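2-methyl-3-hydroxypyridine-5-carboxylic acid oxygenase (Mesorhizobium loti, PDB 3ALJ) probably catalyses the FAD-dependent, ring-opening oxygenation of 2-methyl-3-hydroxypyridine-5-carboxylic acid, a step in the bacterial breakdown of vitamin B6. Local coordinates at residues I28-N33 / L151-D156; W101-R106 / D197-M202; L224-P229 / P254-A259; P295-G300 / Q340-D345. All blocks are in the same frame, centred on the assembly; numbering follows the deposited sequence. Where two conformers were deposited one is given.

Interaction 1: residues I28-N33 / L151-D156. With FAD (flavin-adenine dinucleotide), chain B.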
# COMPACT_ATOMS: atom_id res chain seq x y z
N ILE A 28 6.24 -0.85 15.34
CA ILE A 28 5.84 -2.06 16.06
C ILE A 28 7.00 -3.02 16.09
O ILE A 28 7.30 -3.58 17.14
CB ILE A 28 4.64 -2.67 15.37
CG1 ILE A 28 3.39 -1.87 15.61
CG2 ILE A 28 4.44 -4.12 15.89
CD1 ILE A 28 2.22 -2.21 14.60
N ALA A 29 7.64 -3.21 14.93
CA ALA A 29 8.73 -4.20 14.83
C ALA A 29 9.89 -3.81 15.72
O ALA A 29 10.45 -4.65 16.52
CB ALA A 29 9.25 -4.44 13.42
N LEU A 30 10.19 -2.51 15.78
CA LEU A 30 11.33 -2.03 16.60
C LEU A 30 10.90 -2.15 18.02
O LEU A 30 11.72 -2.62 18.87
CB LEU A 30 11.70 -0.57 16.18
CG LEU A 30 12.30 -0.49 14.82
CD1 LEU A 30 12.25 1.05 14.41
CD2 LEU A 30 13.71 -1.03 14.76
N LYS A 31 9.67 -1.76 18.39
CA LYS A 31 9.23 -1.83 19.83
C LYS A 31 9.25 -3.31 20.31
O LYS A 31 9.66 -3.57 21.46
CB LYS A 31 7.84 -1.18 20.00
CG LYS A 31 7.33 -1.02 21.46
CD LYS A 31 8.18 0.12 22.16
CE LYS A 31 7.50 0.12 23.54
NZ LYS A 31 8.22 1.09 24.41
N GLN A 32 8.91 -4.25 19.43
CA GLN A 32 8.92 -5.68 19.88
C GLN A 32 10.32 -6.13 20.11
O GLN A 32 10.50 -7.01 20.98
CB GLN A 32 8.29 -6.56 18.75
CG GLN A 32 6.81 -6.45 18.65
CD GLN A 32 6.18 -7.35 17.58
OE1 GLN A 32 4.99 -7.70 17.71
NE2 GLN A 32 6.97 -7.75 16.56
N ASN A 33 11.30 -5.55 19.46
CA ASN A 33 12.69 -5.88 19.71
C ASN A 33 13.34 -5.06 20.85
O ASN A 33 14.58 -5.14 21.02
CB ASN A 33 13.46 -5.63 18.42
CG ASN A 33 13.17 -6.72 17.35
OD1 ASN A 33 13.58 -6.62 16.14
ND2 ASN A 33 12.60 -7.82 17.82
N LEU A 151 18.42 5.91 15.66
CA LEU A 151 17.90 5.57 14.27
C LEU A 151 16.79 6.53 14.02
O LEU A 151 15.98 6.85 14.89
CB LEU A 151 17.31 4.13 14.34
CG LEU A 151 16.49 3.68 13.09
CD1 LEU A 151 17.45 3.44 11.92
CD2 LEU A 151 15.67 2.47 13.50
N ILE A 152 16.85 7.01 12.79
CA ILE A 152 15.74 7.88 12.27
C ILE A 152 15.08 7.16 11.09
O ILE A 152 15.80 6.77 10.16
CB ILE A 152 16.28 9.22 11.78
CG1 ILE A 152 17.03 9.93 12.93
CG2 ILE A 152 15.15 10.07 11.15
CD1 ILE A 152 17.39 11.30 12.48
N VAL A 153 13.76 6.92 11.12
CA VAL A 153 13.06 6.27 10.04
C VAL A 153 12.25 7.33 9.28
O VAL A 153 11.30 7.89 9.84
CB VAL A 153 12.17 5.16 10.59
CG1 VAL A 153 11.43 4.47 9.42
CG2 VAL A 153 13.05 4.04 11.33
N GLY A 154 12.59 7.50 8.02
CA GLY A 154 11.81 8.39 7.13
C GLY A 154 10.74 7.55 6.46
O GLY A 154 10.97 6.97 5.44
N ALA A 155 9.58 7.48 7.10
CA ALA A 155 8.39 6.72 6.53
C ALA A 155 7.31 7.77 6.26
O ALA A 155 6.11 7.52 6.46
CB ALA A 155 7.92 5.74 7.65
N ASP A 156 7.77 8.90 5.69
CA ASP A 156 6.87 10.05 5.48
C ASP A 156 6.39 10.27 4.11
O ASP A 156 6.09 11.40 3.72
CB ASP A 156 7.56 11.31 6.17
CG ASP A 156 8.99 11.52 5.76
OD1 ASP A 156 9.78 10.60 5.41
OD2 ASP A 156 9.43 12.74 5.83
PA FAD B . 1.82 6.73 3.36
O1A FAD B . 0.77 5.67 3.43
O2A FAD B . 1.69 7.79 2.42
O5B FAD B . 1.93 7.32 4.83
C5B FAD B . 2.84 8.43 5.13
C4B FAD B . 2.24 8.99 6.40
O4B FAD B . 3.21 10.04 6.74
C3B FAD B . 0.95 9.71 6.23
O3B FAD B . 0.03 9.38 7.29
C2B FAD B . 1.37 11.22 6.18
O2B FAD B . 0.35 12.11 6.67
C1B FAD B . 2.52 11.29 7.14
N9A FAD B . 3.50 12.27 6.82
C8A FAD B . 3.86 12.79 5.59
N7A FAD B . 4.89 13.64 5.71
C5A FAD B . 5.21 13.67 7.06
C6A FAD B . 6.24 14.29 7.76
N6A FAD B . 7.13 15.12 7.12
N1A FAD B . 6.28 14.07 9.08
C2A FAD B . 5.39 13.30 9.72
N3A FAD B . 4.38 12.63 9.09
C4A FAD B . 4.34 12.82 7.74
N1 FAD B . -0.41 -1.00 -2.01
C2 FAD B . -0.71 -2.25 -1.70
O2 FAD B . 0.02 -2.97 -1.02
N3 FAD B . -1.90 -2.82 -2.17
C4 FAD B . -2.81 -2.08 -2.93
O4 FAD B . -3.96 -2.60 -3.20
C4X FAD B . -2.46 -0.78 -3.26
N5 FAD B . -3.30 -0.02 -4.13
C5X FAD B . -2.91 1.25 -4.51
C6 FAD B . -3.65 1.99 -5.44
C7 FAD B . -3.30 3.27 -5.76
C7M FAD B . -4.16 4.06 -6.79
C8 FAD B . -2.17 3.84 -5.23
C8M FAD B . -1.71 5.27 -5.60
C9 FAD B . -1.41 3.12 -4.30
C9A FAD B . -1.75 1.79 -3.96
N10 FAD B . -0.95 0.99 -3.02
C10 FAD B . -1.29 -0.27 -2.74
C1' FAD B . 0.34 1.61 -2.45
C2' FAD B . 0.07 2.11 -1.04
O2' FAD B . -1.02 3.05 -1.07
C3' FAD B . 1.30 2.89 -0.53
O3' FAD B . 2.50 2.23 -1.10
C4' FAD B . 1.48 2.87 0.93
O4' FAD B . 0.33 3.55 1.50
C5' FAD B . 2.69 3.63 1.35
O5' FAD B . 2.78 3.58 2.78
P FAD B . 3.79 4.59 3.46
O1P FAD B . 3.62 4.37 4.90
O2P FAD B . 5.16 4.51 2.86
O3P FAD B . 3.25 6.05 3.04
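Leu30, on the helix that follows the first strand of the Rossmann-type FAD-binding fold, lays its CD1 methyl against CD2 of Leu151, 3.8 Å away. The same CD1 lies 4.4 Å from Val153 CG2, so one methyl touches two alternate residues on a single face of strand 151-154. The Leu30 branch is placed there by a CG lying anti to its carbonyl carbon (chi1 -69°), whereas CG of Leu151 is anti to N (chi1 169°), and the two leucines meet at a slant. The joint is small, buried and wholly apolar. Trp35 and Ser312 also touch Leu30, while Ala14 on the neighbouring strand 13-17 meets both leucines. Farther along, the strand end delivers Ala155 and Asp156 to the cofactor. Asp156 is braced by Ser160 OG at OD1 and by the Val162 amide at OD2, and its CB packs 3.4 Å from C5A of the FAD adenine.

Interaction 2: residues W101-R106 / D197-M202; sequences WRIMTR and DNTIDM. With FAD (flavin-adenine dinucleotide), chain B.
In the region joining the FAD-binding fold to the large mixed sheet, in an arrangement consistent with the p-hydroxybenzoate hydroxylase family, Trp101 and Ile103 of strand 101-105 reach across to Thr199. All three are buried, and Thr199 OG1 is the focus of the contact. Ile103 CD1 presses on it at 3.2 Å, a tight approach, while the indole presents its edge: Thr199 OG1 lies in the ring plane, 3.6 Å from Trp101 CZ3. The two strand residues thus hem in a hydroxyl whose polar partner is Tyr54 OH, a hydrogen bond that satisfies it in this apolar setting. Just beyond the strand, Arg106 turns to the cofactor. Its NH1 and NH2 both bind FAD O2', at 2.9 and 2.8 Å, each bent (142° and 144°), so the guanidinium straddles one ribityl oxygen, while NE is held by Gly52 O. A leucine in place of Arg106 would probably leave O2' without these two donors and Gly52 O without its partner. Thr105 caps the helix that starts at Arg106, bonding His108 N through OG1. Strand 101-105 itself pairs antiparallel with strand 52-56, whereas Thr199 lies on a strand flanked by 82-86 and 211-216, and Pro79 from a loop touches Trp101, Ile103 and Thr199 alike.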
# COMPACT_ATOMS: atom_id res chain seq x y z
N TRP A 101 -3.94 -14.17 0.11
CA TRP A 101 -4.18 -12.76 -0.25
C TRP A 101 -5.42 -12.35 0.44
O TRP A 101 -6.17 -13.16 0.98
CB TRP A 101 -4.20 -12.57 -1.79
CG TRP A 101 -5.27 -13.33 -2.53
CD1 TRP A 101 -5.39 -14.72 -2.67
CD2 TRP A 101 -6.34 -12.76 -3.30
NE1 TRP A 101 -6.52 -15.03 -3.43
CE2 TRP A 101 -7.11 -13.84 -3.84
CE3 TRP A 101 -6.79 -11.41 -3.57
CZ2 TRP A 101 -8.22 -13.64 -4.66
CZ3 TRP A 101 -7.83 -11.23 -4.39
CH2 TRP A 101 -8.57 -12.29 -4.93
N ARG A 102 -5.66 -11.03 0.45
CA ARG A 102 -6.73 -10.49 1.29
C ARG A 102 -7.08 -9.13 0.82
O ARG A 102 -6.18 -8.32 0.42
CB ARG A 102 -6.22 -10.36 2.76
CG ARG A 102 -7.38 -10.41 3.80
CD ARG A 102 -7.99 -11.89 3.87
NE ARG A 102 -8.89 -11.96 5.00
CZ ARG A 102 -9.42 -13.13 5.35
NH1 ARG A 102 -9.28 -14.21 4.58
NH2 ARG A 102 -10.12 -13.24 6.44
N ILE A 103 -8.35 -8.76 0.84
CA ILE A 103 -8.85 -7.41 0.51
C ILE A 103 -9.47 -6.87 1.78
O ILE A 103 -10.12 -7.58 2.57
CB ILE A 103 -9.90 -7.44 -0.57
CG1 ILE A 103 -9.31 -8.14 -1.82
CG2 ILE A 103 -10.34 -6.05 -0.94
CD1 ILE A 103 -10.35 -8.32 -2.92
N MET A 104 -9.24 -5.55 2.00
CA MET A 104 -9.77 -4.89 3.24
C MET A 104 -9.88 -3.42 2.95
O MET A 104 -9.26 -2.88 2.05
CB MET A 104 -8.87 -5.12 4.46
CG MET A 104 -7.44 -4.55 4.17
SD MET A 104 -6.18 -5.40 5.18
CE MET A 104 -6.04 -6.95 4.17
N THR A 105 -10.59 -2.76 3.85
CA THR A 105 -10.52 -1.26 3.76
C THR A 105 -9.15 -0.80 4.33
O THR A 105 -8.58 -1.44 5.19
CB THR A 105 -11.73 -0.58 4.48
OG1 THR A 105 -11.59 -0.75 5.90
CG2 THR A 105 -13.09 -1.12 4.01
N ARG A 106 -8.77 0.37 3.83
CA ARG A 106 -7.60 1.01 4.36
C ARG A 106 -7.71 1.28 5.84
O ARG A 106 -6.75 1.09 6.59
CB ARG A 106 -7.36 2.35 3.60
CG ARG A 106 -6.82 1.91 2.26
CD ARG A 106 -5.85 2.71 1.69
NE ARG A 106 -5.29 2.23 0.41
CZ ARG A 106 -4.03 2.43 0.04
NH1 ARG A 106 -3.19 2.98 0.84
NH2 ARG A 106 -3.68 2.04 -1.16
N ASP A 197 -18.77 -12.43 -4.86
CA ASP A 197 -17.68 -12.46 -3.89
C ASP A 197 -16.30 -12.38 -4.54
O ASP A 197 -15.31 -12.26 -3.81
CB ASP A 197 -17.82 -13.67 -2.98
CG ASP A 197 -19.05 -13.61 -2.10
OD1 ASP A 197 -19.58 -12.55 -1.79
OD2 ASP A 197 -19.43 -14.77 -1.70
N ASN A 198 -16.25 -12.48 -5.86
CA ASN A 198 -14.93 -12.51 -6.54
C ASN A 198 -14.36 -11.05 -6.53
O ASN A 198 -15.08 -10.07 -6.56
CB ASN A 198 -15.07 -12.88 -8.05
CG ASN A 198 -15.48 -14.33 -8.31
OD1 ASN A 198 -15.65 -14.71 -9.52
ND2 ASN A 198 -15.66 -15.09 -7.30
N THR A 199 -13.00 -11.02 -6.68
CA THR A 199 -12.40 -9.83 -7.36
C THR A 199 -12.75 -9.99 -8.79
O THR A 199 -12.62 -11.07 -9.40
CB THR A 199 -10.86 -9.86 -7.23
OG1 THR A 199 -10.54 -9.41 -5.91
CG2 THR A 199 -10.25 -8.94 -8.29
N ILE A 200 -13.22 -8.89 -9.40
CA ILE A 200 -13.46 -8.86 -10.85
C ILE A 200 -12.84 -7.57 -11.37
O ILE A 200 -13.29 -6.43 -11.04
CB ILE A 200 -14.96 -8.89 -11.21
CG1 ILE A 200 -15.68 -10.01 -10.45
CG2 ILE A 200 -15.05 -9.16 -12.74
CD1 ILE A 200 -17.23 -9.95 -10.66
N ASP A 201 -11.82 -7.69 -12.22
CA ASP A 201 -11.18 -6.52 -12.87
C ASP A 201 -11.82 -6.36 -14.22
O ASP A 201 -11.59 -7.17 -15.13
CB ASP A 201 -9.65 -6.78 -12.97
CG ASP A 201 -8.95 -5.54 -13.38
OD1 ASP A 201 -9.61 -4.46 -13.49
OD2 ASP A 201 -7.72 -5.57 -13.58
N MET A 202 -12.72 -5.37 -14.30
CA MET A 202 -13.61 -5.23 -15.45
C MET A 202 -13.09 -4.17 -16.40
O MET A 202 -13.25 -2.95 -16.21
CB MET A 202 -15.02 -4.80 -14.99
CG MET A 202 -15.59 -5.72 -13.91
SD MET A 202 -17.01 -4.93 -13.15
CE MET A 202 -17.80 -6.31 -12.25
PA FAD B . 1.82 6.73 3.36
O1A FAD B . 0.77 5.67 3.43
O2A FAD B . 1.69 7.79 2.42
O5B FAD B . 1.93 7.32 4.83
C5B FAD B . 2.84 8.43 5.13
C4B FAD B . 2.24 8.99 6.40
O4B FAD B . 3.21 10.04 6.74
C3B FAD B . 0.95 9.71 6.23
O3B FAD B . 0.03 9.38 7.29
C2B FAD B . 1.37 11.22 6.18
O2B FAD B . 0.35 12.11 6.67
C1B FAD B . 2.52 11.29 7.14
N9A FAD B . 3.50 12.27 6.82
C8A FAD B . 3.86 12.79 5.59
N7A FAD B . 4.89 13.64 5.71
C5A FAD B . 5.21 13.67 7.06
C6A FAD B . 6.24 14.29 7.76
N6A FAD B . 7.13 15.12 7.12
N1A FAD B . 6.28 14.07 9.08
C2A FAD B . 5.39 13.30 9.72
N3A FAD B . 4.38 12.63 9.09
C4A FAD B . 4.34 12.82 7.74
N1 FAD B . -0.41 -1.00 -2.01
C2 FAD B . -0.71 -2.25 -1.70
O2 FAD B . 0.02 -2.97 -1.02
N3 FAD B . -1.90 -2.82 -2.17
C4 FAD B . -2.81 -2.08 -2.93
O4 FAD B . -3.96 -2.60 -3.20
C4X FAD B . -2.46 -0.78 -3.26
N5 FAD B . -3.30 -0.02 -4.13
C5X FAD B . -2.91 1.25 -4.51
C6 FAD B . -3.65 1.99 -5.44
C7 FAD B . -3.30 3.27 -5.76
C7M FAD B . -4.16 4.06 -6.79
C8 FAD B . -2.17 3.84 -5.23
C8M FAD B . -1.71 5.27 -5.60
C9 FAD B . -1.41 3.12 -4.30
C9A FAD B . -1.75 1.79 -3.96
N10 FAD B . -0.95 0.99 -3.02
C10 FAD B . -1.29 -0.27 -2.74
C1' FAD B . 0.34 1.61 -2.45
C2' FAD B . 0.07 2.11 -1.04
O2' FAD B . -1.02 3.05 -1.07
C3' FAD B . 1.30 2.89 -0.53
O3' FAD B . 2.50 2.23 -1.10
C4' FAD B . 1.48 2.87 0.93
O4' FAD B . 0.33 3.55 1.50
C5' FAD B . 2.69 3.63 1.35
O5' FAD B . 2.78 3.58 2.78
P FAD B . 3.79 4.59 3.46
O1P FAD B . 3.62 4.37 4.90
O2P FAD B . 5.16 4.51 2.86
O3P FAD B . 3.25 6.05 3.04

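Interaction 3: residues L224-P229 / P254-A259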
# COMPACT_ATOMS: atom_id res chain seq x y z
N LEU A 224 -14.45 -0.25 -4.65
CA LEU A 224 -14.45 -0.05 -6.11
C LEU A 224 -13.36 0.88 -6.52
O LEU A 224 -13.12 1.89 -5.84
CB LEU A 224 -15.74 0.61 -6.60
CG LEU A 224 -17.00 -0.23 -6.37
CD1 LEU A 224 -18.24 0.55 -6.85
CD2 LEU A 224 -16.86 -1.62 -7.15
N GLY A 225 -12.70 0.58 -7.64
CA GLY A 225 -11.70 1.51 -8.26
C GLY A 225 -12.25 1.82 -9.61
O GLY A 225 -12.39 0.92 -10.44
N LEU A 226 -12.58 3.07 -9.87
CA LEU A 226 -13.20 3.51 -11.15
C LEU A 226 -12.11 4.20 -11.94
O LEU A 226 -11.65 5.30 -11.49
CB LEU A 226 -14.44 4.42 -10.91
CG LEU A 226 -15.78 3.74 -10.72
CD1 LEU A 226 -15.82 2.72 -9.65
CD2 LEU A 226 -16.85 4.89 -10.38
N MET A 227 -11.62 3.64 -13.04
CA MET A 227 -10.48 4.18 -13.75
C MET A 227 -10.84 4.62 -15.13
O MET A 227 -11.33 3.81 -15.99
CB MET A 227 -9.50 3.06 -13.81
CG MET A 227 -9.17 2.53 -12.47
SD MET A 227 -7.96 1.19 -12.53
CE MET A 227 -8.58 -0.00 -11.28
N ALA A 228 -10.60 5.90 -15.47
CA ALA A 228 -10.75 6.46 -16.81
C ALA A 228 -9.67 7.52 -16.93
O ALA A 228 -9.22 8.08 -15.89
CB ALA A 228 -12.11 7.14 -16.91
N PRO A 229 -9.26 7.80 -18.17
CA PRO A 229 -8.17 8.75 -18.37
C PRO A 229 -8.63 10.19 -17.96
O PRO A 229 -9.82 10.54 -18.01
CB PRO A 229 -8.02 8.77 -19.89
CG PRO A 229 -8.72 7.55 -20.40
CD PRO A 229 -9.72 7.20 -19.43
N PRO A 254 -26.70 -1.00 -8.80
CA PRO A 254 -27.07 -0.76 -7.35
C PRO A 254 -25.90 -0.15 -6.53
O PRO A 254 -26.06 0.87 -5.83
CB PRO A 254 -27.47 -2.14 -6.86
CG PRO A 254 -27.89 -2.89 -8.17
CD PRO A 254 -26.95 -2.37 -9.25
N CYS A 255 -24.68 -0.67 -6.79
CA CYS A 255 -23.47 -0.11 -6.13
C CYS A 255 -23.06 1.21 -6.67
O CYS A 255 -22.60 2.04 -5.81
CB CYS A 255 -22.33 -1.14 -6.36
SG CYS A 255 -22.66 -2.79 -5.64
N LEU A 256 -23.16 1.45 -7.97
CA LEU A 256 -22.81 2.72 -8.55
C LEU A 256 -23.75 3.86 -8.05
O LEU A 256 -23.28 4.99 -7.85
CB LEU A 256 -22.73 2.71 -10.05
CG LEU A 256 -21.58 1.78 -10.59
CD1 LEU A 256 -21.87 1.52 -12.09
CD2 LEU A 256 -20.29 2.45 -10.35
N ILE A 257 -25.03 3.51 -7.83
CA ILE A 257 -25.93 4.56 -7.31
C ILE A 257 -25.42 4.94 -5.92
O ILE A 257 -25.41 6.14 -5.59
CB ILE A 257 -27.38 3.98 -7.29
CG1 ILE A 257 -27.91 3.98 -8.73
CG2 ILE A 257 -28.31 4.83 -6.33
CD1 ILE A 257 -29.24 3.18 -8.88
N GLU A 258 -24.99 3.96 -5.07
CA GLU A 258 -24.44 4.32 -3.76
C GLU A 258 -23.16 5.12 -3.91
O GLU A 258 -22.93 6.13 -3.20
CB GLU A 258 -24.20 3.13 -2.84
CG GLU A 258 -25.51 2.27 -2.71
CD GLU A 258 -26.65 3.08 -2.07
OE1 GLU A 258 -26.37 3.88 -1.17
OE2 GLU A 258 -27.83 2.95 -2.57
N ALA A 259 -22.35 4.79 -4.93
CA ALA A 259 -21.11 5.55 -5.12
C ALA A 259 -21.26 6.98 -5.46
O ALA A 259 -20.46 7.88 -5.06
CB ALA A 259 -20.22 4.84 -6.21
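Leu224 and Leu226 project from one face of strand 224-228 onto helix 254-259, which crosses the strand at 81° with the axes 11.3 Å apart. In Leu224, CB starts toward the helix and meets CD1 of Leu226 from its own strand at 3.7 Å. CG then forks. With CD1 anti to CA (chi2 178°), that branch runs straight out from the sheet and ends among three helix residues: Cys255 CB and Leu256 CD2, both at 4.5 Å from Leu224 CD1, and Ala259 CB a little farther off at 4.8 Å. The other branch, CD2, turns aside from the helix. Leu256 answers by swinging its end back to the strand, and its CD2 comes 4.2 Å from Leu226 CD2, so this one methyl touches both strand leucines. The contact is thus a loose, buried, purely apolar meeting of methyl groups. It is plain packing of a helix on a sheet. Strand 221-228 lies between strands 211-216 and 170-185, and Ile212 of the former touches both Leu224 and Leu226, while Leu182 of the latter meets Ala259. Helix 242-248 packs alongside, with Trp245 against both Leu226 and Leu256.

Interaction 4: residues P295-G300 / Q340-D345. With FAD (flavin-adenine dinucleotide), chain B.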
# COMPACT_ATOMS: atom_id res chain seq x y z
N PRO A 295 0.48 0.84 -9.04
CA PRO A 295 -0.26 -0.15 -8.23
C PRO A 295 -0.80 -1.38 -8.95
O PRO A 295 -1.51 -2.17 -8.33
CB PRO A 295 -1.40 0.71 -7.65
CG PRO A 295 -1.73 1.66 -8.77
CD PRO A 295 -0.32 2.10 -9.28
N ALA A 296 -0.29 -1.62 -10.18
CA ALA A 296 -0.81 -2.79 -10.92
C ALA A 296 -0.68 -4.08 -10.17
O ALA A 296 -1.58 -4.94 -10.27
CB ALA A 296 -0.09 -2.90 -12.34
N LEU A 297 0.44 -4.33 -9.50
CA LEU A 297 0.62 -5.57 -8.76
C LEU A 297 0.22 -5.52 -7.33
O LEU A 297 0.39 -6.52 -6.59
CB LEU A 297 2.08 -6.10 -8.91
CG LEU A 297 2.52 -6.44 -10.31
CD1 LEU A 297 4.09 -6.80 -10.17
CD2 LEU A 297 1.61 -7.58 -10.86
N ALA A 298 -0.36 -4.36 -6.90
CA ALA A 298 -0.87 -4.20 -5.52
C ALA A 298 0.19 -4.63 -4.51
O ALA A 298 -0.04 -5.41 -3.60
CB ALA A 298 -2.22 -5.00 -5.34
N GLN A 299 1.37 -4.01 -4.66
CA GLN A 299 2.53 -4.23 -3.81
C GLN A 299 3.15 -3.02 -3.16
O GLN A 299 4.23 -3.08 -2.53
CB GLN A 299 3.63 -5.02 -4.59
CG GLN A 299 3.25 -6.55 -4.66
CD GLN A 299 3.36 -7.23 -3.29
OE1 GLN A 299 4.03 -6.75 -2.38
NE2 GLN A 299 2.66 -8.34 -3.10
N GLY A 300 2.60 -1.82 -3.39
CA GLY A 300 3.26 -0.68 -2.79
C GLY A 300 3.37 -0.78 -1.26
O GLY A 300 4.45 -0.50 -0.67
N GLN A 340 8.81 -2.89 -8.52
CA GLN A 340 8.48 -1.55 -9.04
C GLN A 340 8.56 -1.51 -10.58
O GLN A 340 7.70 -0.98 -11.25
CB GLN A 340 9.41 -0.53 -8.35
CG GLN A 340 9.26 0.83 -8.94
CD GLN A 340 10.25 1.79 -8.29
OE1 GLN A 340 11.46 1.57 -8.33
NE2 GLN A 340 9.74 2.86 -7.62
N ALA A 341 9.65 -2.13 -11.07
CA ALA A 341 9.78 -2.10 -12.53
C ALA A 341 8.68 -2.92 -13.28
O ALA A 341 8.12 -2.41 -14.22
CB ALA A 341 11.20 -2.66 -12.93
N LEU A 342 8.40 -4.11 -12.70
CA LEU A 342 7.43 -4.97 -13.34
C LEU A 342 6.03 -4.34 -13.23
O LEU A 342 5.24 -4.37 -14.16
CB LEU A 342 7.51 -6.40 -12.76
CG LEU A 342 6.53 -7.35 -13.50
CD1 LEU A 342 6.93 -7.45 -15.00
CD2 LEU A 342 6.71 -8.74 -12.84
N SER A 343 5.73 -3.76 -12.07
CA SER A 343 4.44 -3.04 -11.89
C SER A 343 4.26 -1.95 -12.91
O SER A 343 3.22 -1.74 -13.48
CB SER A 343 4.44 -2.43 -10.47
OG SER A 343 4.34 -3.53 -9.56
N GLY A 344 5.36 -1.18 -13.06
CA GLY A 344 5.33 -0.12 -14.05
C GLY A 344 5.13 -0.59 -15.50
O GLY A 344 4.43 0.04 -16.29
N ASP A 345 5.80 -1.71 -15.79
CA ASP A 345 5.63 -2.29 -17.15
C ASP A 345 4.20 -2.78 -17.35
O ASP A 345 3.55 -2.43 -18.32
CB ASP A 345 6.61 -3.42 -17.22
CG ASP A 345 6.56 -4.17 -18.54
OD1 ASP A 345 5.55 -4.86 -18.89
OD2 ASP A 345 7.53 -4.11 -19.24
PA FAD B . 1.82 6.73 3.36
O1A FAD B . 0.77 5.67 3.43
O2A FAD B . 1.69 7.79 2.42
O5B FAD B . 1.93 7.32 4.83
C5B FAD B . 2.84 8.43 5.13
C4B FAD B . 2.24 8.99 6.40
O4B FAD B . 3.21 10.04 6.74
C3B FAD B . 0.95 9.71 6.23
O3B FAD B . 0.03 9.38 7.29
C2B FAD B . 1.37 11.22 6.18
O2B FAD B . 0.35 12.11 6.67
C1B FAD B . 2.52 11.29 7.14
N9A FAD B . 3.50 12.27 6.82
C8A FAD B . 3.86 12.79 5.59
N7A FAD B . 4.89 13.64 5.71
C5A FAD B . 5.21 13.67 7.06
C6A FAD B . 6.24 14.29 7.76
N6A FAD B . 7.13 15.12 7.12
N1A FAD B . 6.28 14.07 9.08
C2A FAD B . 5.39 13.30 9.72
N3A FAD B . 4.38 12.63 9.09
C4A FAD B . 4.34 12.82 7.74
N1 FAD B . -0.41 -1.00 -2.01
C2 FAD B . -0.71 -2.25 -1.70
O2 FAD B . 0.02 -2.97 -1.02
N3 FAD B . -1.90 -2.82 -2.17
C4 FAD B . -2.81 -2.08 -2.93
O4 FAD B . -3.96 -2.60 -3.20
C4X FAD B . -2.46 -0.78 -3.26
N5 FAD B . -3.30 -0.02 -4.13
C5X FAD B . -2.91 1.25 -4.51
C6 FAD B . -3.65 1.99 -5.44
C7 FAD B . -3.30 3.27 -5.76
C7M FAD B . -4.16 4.06 -6.79
C8 FAD B . -2.17 3.84 -5.23
C8M FAD B . -1.71 5.27 -5.60
C9 FAD B . -1.41 3.12 -4.30
C9A FAD B . -1.75 1.79 -3.96
N10 FAD B . -0.95 0.99 -3.02
C10 FAD B . -1.29 -0.27 -2.74
C1' FAD B . 0.34 1.61 -2.45
C2' FAD B . 0.07 2.11 -1.04
O2' FAD B . -1.02 3.05 -1.07
C3' FAD B . 1.30 2.89 -0.53
O3' FAD B . 2.50 2.23 -1.10
C4' FAD B . 1.48 2.87 0.93
O4' FAD B . 0.33 3.55 1.50
C5' FAD B . 2.69 3.63 1.35
O5' FAD B . 2.78 3.58 2.78
P FAD B . 3.79 4.59 3.46
O1P FAD B . 3.62 4.37 4.90
O2P FAD B . 5.16 4.51 2.86
O3P FAD B . 3.25 6.05 3.04
O HOH W 1 2.42 -2.75 -7.39
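Ala296 and Ser343 bring their CA atoms within 5.3 Å where the loop 295-300 passes helix 340-345, the loop being folded into a type I turn by Ala298 N bonding to Pro295 O. Ala296 CB rests on the helix backbone, 3.7 Å from Ser343 O. Leu297, with CG anti to its carbonyl carbon (chi1 -61°), runs alongside Ser343 and ends at Leu342, whose CG is 4.2 Å from Leu297 CD1. Ser343 was modelled in two conformers. In the one described here, and so only tentatively, OG bonds to Cys339 O of its own helix and accepts a bond of 3.0 Å from a water molecule, which in turn accepts from Gln299 N and, weakly, from Leu297 N. This loop belongs to the flavin site and leads into helix 300-314, with Gln299 at the N-cap. Pro295 lies over a face of the isoalloxazine, its CB 3.4 Å from FAD C6. Ala298 sits near the pyrimidine end, its CB 3.7 Å from FAD O4. At Gly300 the ribityl chain passes so close that a side chain would collide with FAD C1'. The Gln299 amide oxygen is bonded by Asn58 ND2, and Leu297 is also touched by Phe358 and Ala362.

From the N terminus, helix 21-32 opens interaction 1, and the chain passes strand 101-105, where interaction 2 begins, before strand 151-154 closes the first loop. Strand 199-203 then closes the second, so the two contacts cross, tying the Rossmann-type sheet to its helix and strand 101-105 to the large mixed sheet. Interactions 3 and 4 follow in series. The former is a short closure of 24 intervening residues, joining a helix to the same mixed sheet that interaction 2 reaches; the latter links the flavin-site loop to the long helix 321-349. Interactions 1, 2 and 4 all touch FAD: 1 at the adenosine end, 2 at the ribityl chain, and 4 at the isoalloxazine and the start of the ribityl chain.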